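Local coordinates for hypothetical protein (Mus musculus, PDB 1VKB) that probably acts as a gamma-glutamylamine cyclotransferase of the AIG2-like family, releasing 5-oxoproline from gamma-glutamylamines, at residues A[92-97]-A[125-130]; A[22-27]-A[78-83]; A[29-34]-A[87-92]; A[64-69]-A[130-135]. All blocks are in the same frame, centred on the assembly; numbering follows the deposited sequence.

Interaction 1 (A[92-97]-A[125-130]); sequences DFEDCP and FVYTTA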
# COMPACT_ATOMS: atom_id res chain seq x y z
N ASP A 92 5.64 4.59 -10.93
CA ASP A 92 4.95 4.68 -12.19
C ASP A 92 3.66 3.91 -12.14
O ASP A 92 2.64 4.40 -12.62
CB ASP A 92 5.86 4.12 -13.26
CG ASP A 92 5.28 4.17 -14.64
OD1 ASP A 92 4.77 5.22 -15.03
OD2 ASP A 92 5.35 3.19 -15.42
N PHE A 93 3.72 2.70 -11.58
CA PHE A 93 2.51 1.83 -11.43
C PHE A 93 1.37 2.56 -10.67
O PHE A 93 0.19 2.51 -11.04
CB PHE A 93 2.88 0.55 -10.71
CG PHE A 93 1.73 -0.42 -10.62
CD1 PHE A 93 1.35 -1.18 -11.74
CD2 PHE A 93 0.96 -0.50 -9.47
CE1 PHE A 93 0.27 -2.01 -11.69
CE2 PHE A 93 -0.14 -1.35 -9.40
CZ PHE A 93 -0.48 -2.10 -10.53
N GLU A 94 1.74 3.22 -9.58
CA GLU A 94 0.84 3.99 -8.76
C GLU A 94 0.55 5.40 -9.25
O GLU A 94 -0.18 6.15 -8.59
CB GLU A 94 1.36 4.04 -7.32
CG GLU A 94 1.44 2.68 -6.64
CD GLU A 94 0.04 2.08 -6.34
OE1 GLU A 94 -0.72 1.75 -7.28
OE2 GLU A 94 -0.31 2.03 -5.19
N ASP A 95 1.04 5.73 -10.43
CA ASP A 95 0.85 7.04 -11.07
C ASP A 95 1.15 8.21 -10.12
O ASP A 95 0.35 9.17 -9.99
CB ASP A 95 -0.53 7.15 -11.67
CG ASP A 95 -0.62 8.28 -12.66
OD1 ASP A 95 0.44 8.83 -13.08
OD2 ASP A 95 -1.72 8.70 -13.03
N CYS A 96 2.33 8.14 -9.48
CA CYS A 96 2.82 9.21 -8.59
C CYS A 96 3.27 10.38 -9.45
O CYS A 96 3.82 10.17 -10.53
CB CYS A 96 3.99 8.73 -7.76
SG CYS A 96 3.55 7.46 -6.63
N PRO A 97 3.09 11.62 -9.01
CA PRO A 97 2.53 12.01 -7.73
C PRO A 97 1.05 12.39 -7.82
O PRO A 97 0.50 12.96 -6.87
CB PRO A 97 3.37 13.24 -7.40
CG PRO A 97 3.58 13.87 -8.72
CD PRO A 97 3.62 12.77 -9.76
N PHE A 125 8.77 3.39 2.81
CA PHE A 125 7.97 4.13 1.89
C PHE A 125 6.56 3.46 1.79
O PHE A 125 6.41 2.22 1.69
CB PHE A 125 8.58 4.18 0.50
CG PHE A 125 9.81 5.04 0.39
CD1 PHE A 125 9.82 6.36 0.82
CD2 PHE A 125 10.99 4.51 -0.13
CE1 PHE A 125 11.00 7.12 0.75
CE2 PHE A 125 12.14 5.30 -0.21
CZ PHE A 125 12.13 6.58 0.23
N VAL A 126 5.55 4.30 1.70
CA VAL A 126 4.15 3.85 1.57
C VAL A 126 3.49 4.76 0.54
O VAL A 126 3.80 5.96 0.51
CB VAL A 126 3.40 4.00 2.92
CG1 VAL A 126 1.97 3.45 2.80
CG2 VAL A 126 4.12 3.26 4.03
N TYR A 127 2.64 4.18 -0.31
CA TYR A 127 1.86 4.97 -1.28
C TYR A 127 0.60 5.51 -0.57
O TYR A 127 -0.32 4.74 -0.30
CB TYR A 127 1.56 4.13 -2.54
CG TYR A 127 2.85 3.86 -3.28
CD1 TYR A 127 3.46 4.89 -4.02
CD2 TYR A 127 3.49 2.63 -3.19
CE1 TYR A 127 4.67 4.68 -4.66
CE2 TYR A 127 4.77 2.43 -3.80
CZ TYR A 127 5.31 3.44 -4.55
OH TYR A 127 6.52 3.26 -5.17
N THR A 128 0.62 6.79 -0.17
CA THR A 128 -0.53 7.45 0.47
C THR A 128 -1.18 8.37 -0.54
O THR A 128 -0.66 8.55 -1.62
CB THR A 128 -0.09 8.24 1.70
OG1 THR A 128 0.85 9.25 1.30
CG2 THR A 128 0.66 7.35 2.64
N THR A 129 -2.33 8.95 -0.22
CA THR A 129 -2.88 9.95 -1.09
C THR A 129 -3.53 11.12 -0.37
O THR A 129 -4.24 10.92 0.62
CB THR A 129 -3.81 9.37 -2.13
OG1 THR A 129 -4.24 10.44 -2.97
CG2 THR A 129 -5.08 8.81 -1.52
N ALA A 130 -3.20 12.30 -0.87
CA ALA A 130 -3.81 13.58 -0.49
C ALA A 130 -4.75 14.05 -1.62
O ALA A 130 -5.36 15.13 -1.53
CB ALA A 130 -2.76 14.61 -0.28

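Interaction 2 (A[22-27]-A[78-83]); sequences LKRGQP and EIYEVD. With FMT (formic acid), chain D; FMT (formic acid), chain C.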
# COMPACT_ATOMS: atom_id res chain seq x y z
N LEU A 22 -1.07 -4.73 -3.89
CA LEU A 22 0.31 -5.22 -4.00
C LEU A 22 0.73 -6.31 -3.03
O LEU A 22 1.75 -6.96 -3.25
CB LEU A 22 1.32 -4.06 -3.95
CG LEU A 22 1.22 -3.07 -5.10
CD1 LEU A 22 2.10 -1.85 -4.80
CD2 LEU A 22 1.62 -3.66 -6.41
N LYS A 23 -0.04 -6.53 -1.97
CA LYS A 23 0.24 -7.57 -1.00
C LYS A 23 0.18 -8.98 -1.59
O LYS A 23 -0.55 -9.25 -2.56
CB LYS A 23 -0.77 -7.54 0.15
CG LYS A 23 -0.70 -6.31 1.08
CD LYS A 23 -1.54 -6.55 2.38
CE LYS A 23 -3.02 -6.79 2.10
NZ LYS A 23 -3.80 -6.97 3.38
N ARG A 24 0.90 -9.91 -0.95
CA ARG A 24 0.76 -11.34 -1.25
C ARG A 24 -0.69 -11.71 -1.26
O ARG A 24 -1.46 -11.29 -0.41
CB ARG A 24 1.48 -12.20 -0.22
CG ARG A 24 2.99 -12.20 -0.40
CD ARG A 24 3.71 -13.07 0.59
NE ARG A 24 5.09 -13.30 0.16
CZ ARG A 24 5.93 -14.07 0.84
NH1 ARG A 24 5.55 -14.63 1.97
NH2 ARG A 24 7.16 -14.25 0.41
N GLY A 25 -1.09 -12.44 -2.28
CA GLY A 25 -2.45 -12.90 -2.37
C GLY A 25 -3.46 -11.90 -2.83
O GLY A 25 -4.66 -12.22 -2.89
N GLN A 26 -3.01 -10.69 -3.16
CA GLN A 26 -3.89 -9.65 -3.64
C GLN A 26 -3.69 -9.40 -5.16
O GLN A 26 -2.69 -9.87 -5.76
CB GLN A 26 -3.73 -8.39 -2.79
CG GLN A 26 -4.17 -8.62 -1.32
CD GLN A 26 -5.61 -9.01 -1.21
OE1 GLN A 26 -6.42 -8.43 -1.90
NE2 GLN A 26 -5.95 -9.94 -0.31
N PRO A 27 -4.66 -8.76 -5.81
CA PRO A 27 -4.73 -8.86 -7.28
C PRO A 27 -3.54 -8.36 -8.11
O PRO A 27 -3.36 -8.85 -9.25
CB PRO A 27 -6.03 -8.12 -7.63
CG PRO A 27 -6.84 -8.17 -6.36
CD PRO A 27 -5.84 -8.08 -5.26
N GLU A 78 2.49 -5.45 4.50
CA GLU A 78 3.68 -6.25 4.34
C GLU A 78 4.87 -5.34 4.05
O GLU A 78 4.79 -4.39 3.29
CB GLU A 78 3.50 -7.25 3.22
CG GLU A 78 2.45 -8.31 3.55
CD GLU A 78 2.10 -9.18 2.39
OE1 GLU A 78 2.47 -8.88 1.23
OE2 GLU A 78 1.44 -10.17 2.66
N ILE A 79 5.99 -5.72 4.64
CA ILE A 79 7.28 -5.04 4.42
C ILE A 79 8.12 -5.78 3.39
O ILE A 79 8.34 -6.99 3.52
CB ILE A 79 8.03 -4.91 5.73
CG1 ILE A 79 7.16 -4.22 6.80
CG2 ILE A 79 9.35 -4.20 5.52
CD1 ILE A 79 7.72 -4.35 8.20
N TYR A 80 8.59 -5.03 2.39
CA TYR A 80 9.53 -5.57 1.38
C TYR A 80 10.77 -4.74 1.35
O TYR A 80 10.73 -3.55 1.63
CB TYR A 80 8.92 -5.53 -0.04
CG TYR A 80 7.81 -6.53 -0.20
CD1 TYR A 80 6.56 -6.27 0.33
CD2 TYR A 80 8.01 -7.72 -0.86
CE1 TYR A 80 5.53 -7.19 0.22
CE2 TYR A 80 7.00 -8.67 -0.96
CZ TYR A 80 5.75 -8.38 -0.41
OH TYR A 80 4.73 -9.28 -0.47
N GLU A 81 11.88 -5.36 0.98
CA GLU A 81 13.08 -4.60 0.62
C GLU A 81 13.17 -4.62 -0.90
O GLU A 81 13.17 -5.71 -1.49
CB GLU A 81 14.32 -5.18 1.30
CG GLU A 81 15.51 -4.28 1.11
CD GLU A 81 16.75 -4.71 1.88
OE1 GLU A 81 17.05 -5.91 1.91
OE2 GLU A 81 17.44 -3.82 2.42
N VAL A 82 13.22 -3.44 -1.54
CA VAL A 82 13.21 -3.36 -3.01
C VAL A 82 14.45 -2.60 -3.51
O VAL A 82 15.07 -1.81 -2.76
CB VAL A 82 11.93 -2.70 -3.57
CG1 VAL A 82 10.68 -3.39 -3.00
CG2 VAL A 82 11.86 -1.24 -3.24
N ASP A 83 14.81 -2.84 -4.77
CA ASP A 83 15.86 -2.05 -5.36
C ASP A 83 15.29 -0.77 -6.00
O ASP A 83 14.09 -0.58 -6.08
CB ASP A 83 16.75 -2.88 -6.31
CG ASP A 83 16.06 -3.34 -7.57
OD1 ASP A 83 14.88 -3.03 -7.83
OD2 ASP A 83 16.70 -4.07 -8.38
C FMT D . 6.79 -12.17 -2.71
O1 FMT D . 7.80 -12.64 -2.20
O2 FMT D . 5.69 -12.67 -2.53
C FMT C . -0.36 -0.77 -1.95
O1 FMT C . 0.21 -0.59 -0.86
O2 FMT C . -0.85 -1.83 -2.43
O HOH W 1 -1.00 -10.77 2.17

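Interaction 3 (A[29-34]-A[87-92]); sequences HKVMLD and LRFLDD. With FMT (formic acid), chain D.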
# COMPACT_ATOMS: atom_id res chain seq x y z
N HIS A 29 -0.27 -8.33 -6.95
CA HIS A 29 0.99 -8.84 -6.42
C HIS A 29 1.98 -9.26 -7.53
O HIS A 29 3.17 -9.10 -7.35
CB HIS A 29 0.80 -10.01 -5.45
CG HIS A 29 2.05 -10.36 -4.69
ND1 HIS A 29 2.70 -9.46 -3.87
CD2 HIS A 29 2.79 -11.49 -4.68
CE1 HIS A 29 3.78 -10.04 -3.37
NE2 HIS A 29 3.85 -11.27 -3.84
N LYS A 30 1.49 -9.81 -8.64
CA LYS A 30 2.39 -10.25 -9.72
C LYS A 30 3.41 -9.22 -10.11
O LYS A 30 4.50 -9.58 -10.54
CB LYS A 30 1.61 -10.68 -11.00
CG LYS A 30 0.89 -12.04 -10.95
CD LYS A 30 0.03 -12.35 -12.27
CE LYS A 30 0.92 -12.42 -13.51
NZ LYS A 30 2.03 -13.38 -13.31
N VAL A 31 3.06 -7.94 -10.05
CA VAL A 31 4.01 -6.94 -10.56
C VAL A 31 5.27 -6.88 -9.70
O VAL A 31 6.32 -6.51 -10.20
CB VAL A 31 3.41 -5.51 -10.70
CG1 VAL A 31 2.21 -5.51 -11.62
CG2 VAL A 31 3.08 -4.93 -9.36
N MET A 32 5.17 -7.26 -8.43
CA MET A 32 6.32 -7.32 -7.54
C MET A 32 7.18 -8.57 -7.79
O MET A 32 8.36 -8.60 -7.39
CB MET A 32 5.88 -7.28 -6.09
CG MET A 32 5.18 -5.98 -5.71
SD MET A 32 4.92 -5.91 -3.93
CE MET A 32 6.43 -5.04 -3.58
N LEU A 33 6.59 -9.61 -8.39
CA LEU A 33 7.30 -10.87 -8.69
C LEU A 33 7.90 -10.90 -10.08
O LEU A 33 8.62 -11.82 -10.42
CB LEU A 33 6.31 -12.02 -8.59
CG LEU A 33 5.62 -12.28 -7.25
CD1 LEU A 33 4.67 -13.44 -7.38
CD2 LEU A 33 6.66 -12.52 -6.21
N ASP A 34 7.58 -9.92 -10.90
CA ASP A 34 8.09 -9.83 -12.26
C ASP A 34 9.46 -9.17 -12.24
O ASP A 34 9.60 -7.98 -12.05
CB ASP A 34 7.07 -9.04 -13.11
CG ASP A 34 7.34 -9.13 -14.59
OD1 ASP A 34 8.52 -9.26 -14.98
OD2 ASP A 34 6.40 -9.08 -15.43
N LEU A 87 11.50 0.35 -7.10
CA LEU A 87 10.89 1.57 -6.51
C LEU A 87 10.36 2.52 -7.58
O LEU A 87 9.21 3.06 -7.48
CB LEU A 87 11.89 2.28 -5.58
CG LEU A 87 11.35 3.38 -4.69
CD1 LEU A 87 10.28 2.85 -3.75
CD2 LEU A 87 12.54 4.00 -3.91
N ARG A 88 11.17 2.77 -8.60
CA ARG A 88 10.70 3.65 -9.68
C ARG A 88 9.55 3.00 -10.49
O ARG A 88 8.67 3.69 -11.01
CB ARG A 88 11.84 4.01 -10.60
CG ARG A 88 12.86 4.90 -9.92
CD ARG A 88 14.07 5.22 -10.75
NE ARG A 88 13.79 5.45 -12.17
CZ ARG A 88 13.35 6.58 -12.70
NH1 ARG A 88 13.11 7.64 -11.95
NH2 ARG A 88 13.14 6.65 -14.00
N PHE A 89 9.59 1.69 -10.63
CA PHE A 89 8.48 0.98 -11.35
C PHE A 89 7.17 1.19 -10.57
O PHE A 89 6.14 1.51 -11.16
CB PHE A 89 8.74 -0.50 -11.56
CG PHE A 89 7.49 -1.24 -11.94
CD1 PHE A 89 7.04 -1.19 -13.24
CD2 PHE A 89 6.71 -1.82 -10.97
CE1 PHE A 89 5.82 -1.81 -13.58
CE2 PHE A 89 5.52 -2.41 -11.30
CZ PHE A 89 5.08 -2.40 -12.61
N LEU A 90 7.22 0.99 -9.25
CA LEU A 90 6.04 1.13 -8.42
C LEU A 90 5.53 2.57 -8.41
O LEU A 90 4.29 2.79 -8.40
CB LEU A 90 6.29 0.60 -7.00
CG LEU A 90 6.52 -0.90 -6.87
CD1 LEU A 90 6.90 -1.33 -5.46
CD2 LEU A 90 5.29 -1.72 -7.38
N ASP A 91 6.43 3.54 -8.42
CA ASP A 91 6.01 4.97 -8.59
C ASP A 91 5.20 5.22 -9.84
O ASP A 91 4.20 5.95 -9.82
CB ASP A 91 7.19 5.96 -8.61
CG ASP A 91 7.87 6.11 -7.28
OD1 ASP A 91 7.41 5.59 -6.23
OD2 ASP A 91 8.94 6.78 -7.22
N ASP A 92 5.64 4.59 -10.93
CA ASP A 92 4.95 4.68 -12.19
C ASP A 92 3.66 3.91 -12.14
O ASP A 92 2.64 4.40 -12.62
CB ASP A 92 5.86 4.12 -13.26
CG ASP A 92 5.28 4.17 -14.64
OD1 ASP A 92 4.77 5.22 -15.03
OD2 ASP A 92 5.35 3.19 -15.42
C FMT D . 6.79 -12.17 -2.71
O1 FMT D . 7.80 -12.64 -2.20
O2 FMT D . 5.69 -12.67 -2.53

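Interaction 4 (A[64-69]-A[130-135]); sequences WLLYLP and ATYAPE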
# COMPACT_ATOMS: atom_id res chain seq x y z
N TRP A 64 -7.05 2.86 -0.89
CA TRP A 64 -6.31 4.11 -0.73
C TRP A 64 -6.07 4.40 0.72
O TRP A 64 -7.03 4.51 1.50
CB TRP A 64 -7.10 5.29 -1.31
CG TRP A 64 -7.73 5.09 -2.67
CD1 TRP A 64 -8.92 4.51 -2.95
CD2 TRP A 64 -7.22 5.59 -3.94
NE1 TRP A 64 -9.18 4.58 -4.31
CE2 TRP A 64 -8.15 5.23 -4.93
CE3 TRP A 64 -6.07 6.26 -4.33
CZ2 TRP A 64 -7.95 5.54 -6.29
CZ3 TRP A 64 -5.88 6.56 -5.67
CH2 TRP A 64 -6.82 6.20 -6.62
N LEU A 65 -4.80 4.59 1.08
CA LEU A 65 -4.43 5.04 2.40
C LEU A 65 -4.38 6.57 2.38
O LEU A 65 -3.47 7.19 1.75
CB LEU A 65 -3.09 4.43 2.83
CG LEU A 65 -2.77 4.53 4.32
CD1 LEU A 65 -3.77 3.69 5.12
CD2 LEU A 65 -1.36 4.01 4.57
N LEU A 66 -5.40 7.19 2.98
CA LEU A 66 -5.58 8.63 2.91
C LEU A 66 -4.60 9.29 3.86
O LEU A 66 -4.46 8.86 5.00
CB LEU A 66 -6.99 9.05 3.21
CG LEU A 66 -8.11 8.32 2.52
CD1 LEU A 66 -9.46 8.94 2.89
CD2 LEU A 66 -7.86 8.30 1.03
N TYR A 67 -3.95 10.35 3.41
CA TYR A 67 -2.93 11.00 4.23
C TYR A 67 -3.60 11.96 5.23
O TYR A 67 -3.61 13.18 5.04
CB TYR A 67 -1.85 11.69 3.40
CG TYR A 67 -0.70 12.03 4.31
CD1 TYR A 67 0.16 11.04 4.77
CD2 TYR A 67 -0.58 13.30 4.84
CE1 TYR A 67 1.16 11.32 5.68
CE2 TYR A 67 0.42 13.61 5.76
CZ TYR A 67 1.28 12.61 6.18
OH TYR A 67 2.30 12.91 7.09
N LEU A 68 -4.17 11.37 6.26
CA LEU A 68 -4.82 12.04 7.36
C LEU A 68 -4.36 11.39 8.66
O LEU A 68 -5.12 10.60 9.30
CB LEU A 68 -6.33 11.91 7.22
CG LEU A 68 -6.91 12.71 6.03
CD1 LEU A 68 -8.25 12.19 5.65
CD2 LEU A 68 -6.99 14.19 6.42
N PRO A 69 -3.11 11.64 9.03
CA PRO A 69 -2.54 10.99 10.19
C PRO A 69 -3.38 11.25 11.44
O PRO A 69 -3.84 12.38 11.66
CB PRO A 69 -1.12 11.56 10.28
CG PRO A 69 -1.06 12.67 9.35
CD PRO A 69 -2.13 12.48 8.33
N ALA A 130 -3.20 12.30 -0.87
CA ALA A 130 -3.81 13.58 -0.49
C ALA A 130 -4.75 14.05 -1.62
O ALA A 130 -5.36 15.13 -1.53
CB ALA A 130 -2.76 14.61 -0.28
N THR A 131 -4.89 13.26 -2.68
CA THR A 131 -5.71 13.73 -3.85
C THR A 131 -6.94 12.85 -4.04
O THR A 131 -7.41 12.70 -5.13
CB THR A 131 -4.85 13.72 -5.13
OG1 THR A 131 -4.22 12.43 -5.30
CG2 THR A 131 -3.73 14.73 -5.06
N TYR A 132 -7.42 12.24 -2.96
CA TYR A 132 -8.65 11.46 -2.94
C TYR A 132 -9.86 12.36 -3.24
O TYR A 132 -9.83 13.57 -3.02
CB TYR A 132 -8.83 10.80 -1.54
CG TYR A 132 -8.69 11.76 -0.36
CD1 TYR A 132 -7.44 11.99 0.22
CD2 TYR A 132 -9.81 12.40 0.19
CE1 TYR A 132 -7.30 12.83 1.28
CE2 TYR A 132 -9.66 13.24 1.25
CZ TYR A 132 -8.40 13.47 1.79
OH TYR A 132 -8.26 14.32 2.85
N ALA A 133 -10.96 11.77 -3.69
CA ALA A 133 -12.24 12.48 -3.79
C ALA A 133 -12.74 12.77 -2.37
O ALA A 133 -12.71 11.90 -1.50
CB ALA A 133 -13.24 11.65 -4.54
N PRO A 134 -13.21 13.98 -2.13
CA PRO A 134 -13.58 14.39 -0.76
C PRO A 134 -14.64 13.50 -0.11
O PRO A 134 -14.59 13.26 1.10
CB PRO A 134 -14.07 15.83 -0.95
CG PRO A 134 -14.36 15.94 -2.44
CD PRO A 134 -13.42 15.06 -3.11
N GLU A 135 -15.59 12.99 -0.90
CA GLU A 135 -16.65 12.15 -0.35
C GLU A 135 -16.15 10.78 0.15
O GLU A 135 -16.81 10.09 0.90
CB GLU A 135 -17.80 12.02 -1.35
CG GLU A 135 -17.49 11.21 -2.59
CD GLU A 135 -16.92 12.00 -3.74
OE1 GLU A 135 -16.41 13.12 -3.56
OE2 GLU A 135 -16.97 11.46 -4.86

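Interaction 1 (A[92-97]-A[125-130])
E94 and C96, on the turn that leaves helix 84-93, close on the ring of Y127 from strand 121-129, where the helix lies against the mixed sheet of the gamma-glutamyl cyclotransferase fold. The helix ends in a Schellman motif: D95 N bonds to D92 O at 3.0 Å and C96 N to D91 O, with D95 in the C-prime position at positive phi. E94 is the first residue to leave helical geometry, and its side chain points at the strand. Its CG lies over one face of the Y127 ring in a CH-pi contact, 3.9 Å from the ring centroid and 14° off the normal, displaced toward the rim near Y127 CG. A bend at chi2 (-69°) then swings the carboxylate back past the ring, its plane nearly perpendicular to it, so that E94 OE2 rests 3.9 Å from Y127 CB. A bound formic acid, probably from the crystallisation liquor, lies about 3 Å from the E94 side chain, which suggests that this end of the helix borders a pocket. The backbone reversal at D95 brings C96 back toward Y127. The cysteine approaches the same ring at its edge rather than over its face, its sulfur 74° off the ring normal and 4.7 Å from the centroid. At the far end of the ring, the phenol hydroxyl is hydrogen-bonded to D91, which ties the strand to the last full turn of the helix. The nearest ring atom to C96 SG is Y127 CE1, at 3.6 Å.

Interaction 2 (A[22-27]-A[78-83])
E78 reaches from strand 76-82 to the backbone of the loop at R24. R24 N donates to E78 OE1 at 2.9 Å, nearly straight (168°), meeting the oxygen on its syn side. Y80 OH gives the same oxygen a second bond of 2.9 Å from the opposite face of the carboxylate plane, so OE1 is gripped by two donors. The other oxygen, OE2, receives a water that also donates to R24 O, closing a bridge to the loop. K23 CA packs 3.4 Å from E78 OE1, while the amine of K23 leads off to Y145 O. R24 lays its CG 3.4 Å from Y80 OH, and its extended chain carries the guanidinium on to a formic acid, probably from the crystallisation liquor: NE meets O2 at 2.8 Å and NH2 meets O1 at 3.1 Å, a two-pronged clasp at the guanidinium edge. Were E78 an alanine, R24 N and the Y80 hydroxyl would probably lose the acceptor they share, and the loop would lose this bond to the strand. Behind this, a type II turn from K23 to Q26 shapes the loop, with G25 supplying the positive phi (79°) it needs. L22 N donates to a second formic acid, also bonded by Y19 N. Backbone amides converging on a small acid just after the first strand are consistent with the Tyr-Gly-Thr-Leu loop that lines the substrate pocket in this family.

Interaction 3 (A[29-34]-A[87-92])
A helix-on-helix contact joins the short, weakly bonded helix 30-33 to helix 84-93 through apolar side chains: V31 and M32 face F89 and L90. V31 meets the phenyl ring of F89 obliquely, its CB 3.8 Å from CE2, and the two side chains cross at about a right angle. With CG of F89 anti to the backbone N (chi1 165°), the ring reaches out from its helix to the valine. V31 CG2 also comes loosely near L90 CD2, at 4.4 Å. M32 CE lies 4.2 Å from L90 CD1, but the methionine was modelled in two conformers, and this touch, taken from one of them, is doubtful. At the start of the same segment, H29 NE2 donates to O2 of a formic acid at 2.7 Å, with the acid at the ring's edge; L33 CD2 packs 3.5 Å from its carbon. The imidazole is held from the other side as well, since ND1 is hydrogen-bonded to L22 O. L22 inserts its side chain among V31, M32 and L90, H37 stacks on F89, and the inner side of both helices rests on I16 of strand 14-18, with Y80 of strand 76-82 beneath M32 and Y127 of strand 121-129 beneath L90.

Interaction 4 (A[64-69]-A[130-135])
Y132 turns one ring face to L66, whose CD1 sits over the ring centre, 4.3 Å above its plane. The other methyl, L66 CD2, comes down at the root of the ring, 3.7 Å from Y132 CB. With chi1 at 51°, the tyrosine places CG between its own backbone N and carbonyl carbon, and this folds the ring back from the loop toward L66. L66 and L68 each cross it at about a right angle. L68 meets the phenol end instead of the face: L68 CD1 lies 3.5 Å from Y132 OH and approaches CZ obliquely. Both leucines can reach the one ring because the chain kinks between them in an inverse gamma turn centred on Y67, closed by a 2.8 Å bond from L68 N to L66 O. The contact lies beside the parallel strands 62-66 and 121-129 of the mixed sheet, and Y132 belongs to the loop after the second. A serine in place of Y132 would probably open a gap over the methyls of L66 and leave L68 without its cover on this side. W64 stacks on Y100 and meets W136, while L68 also touches L137.

Along the chain, interactions 2 and 3 cross each other and interaction 4, and close before interaction 1 opens, itself nested inside the loop closed by interaction 4. Interactions 1 and 3 share helix 84-93, with centres about 12 Å apart. The centres of interactions 2 and 3 are about 9 Å apart, and both touch one formic acid. Interactions 1 and 4 use the neighbouring strands 121-129 and 62-66, bonded at T129. Interaction 4 lies about 21 Å from interaction 2, centre to centre, across the chain's centre. Interactions 1, 2 and 4 reach the same mixed sheet, while interaction 3 joins two helices packed on it. F93 packs on L22, consistent with a pocket bordered by loop and helix end.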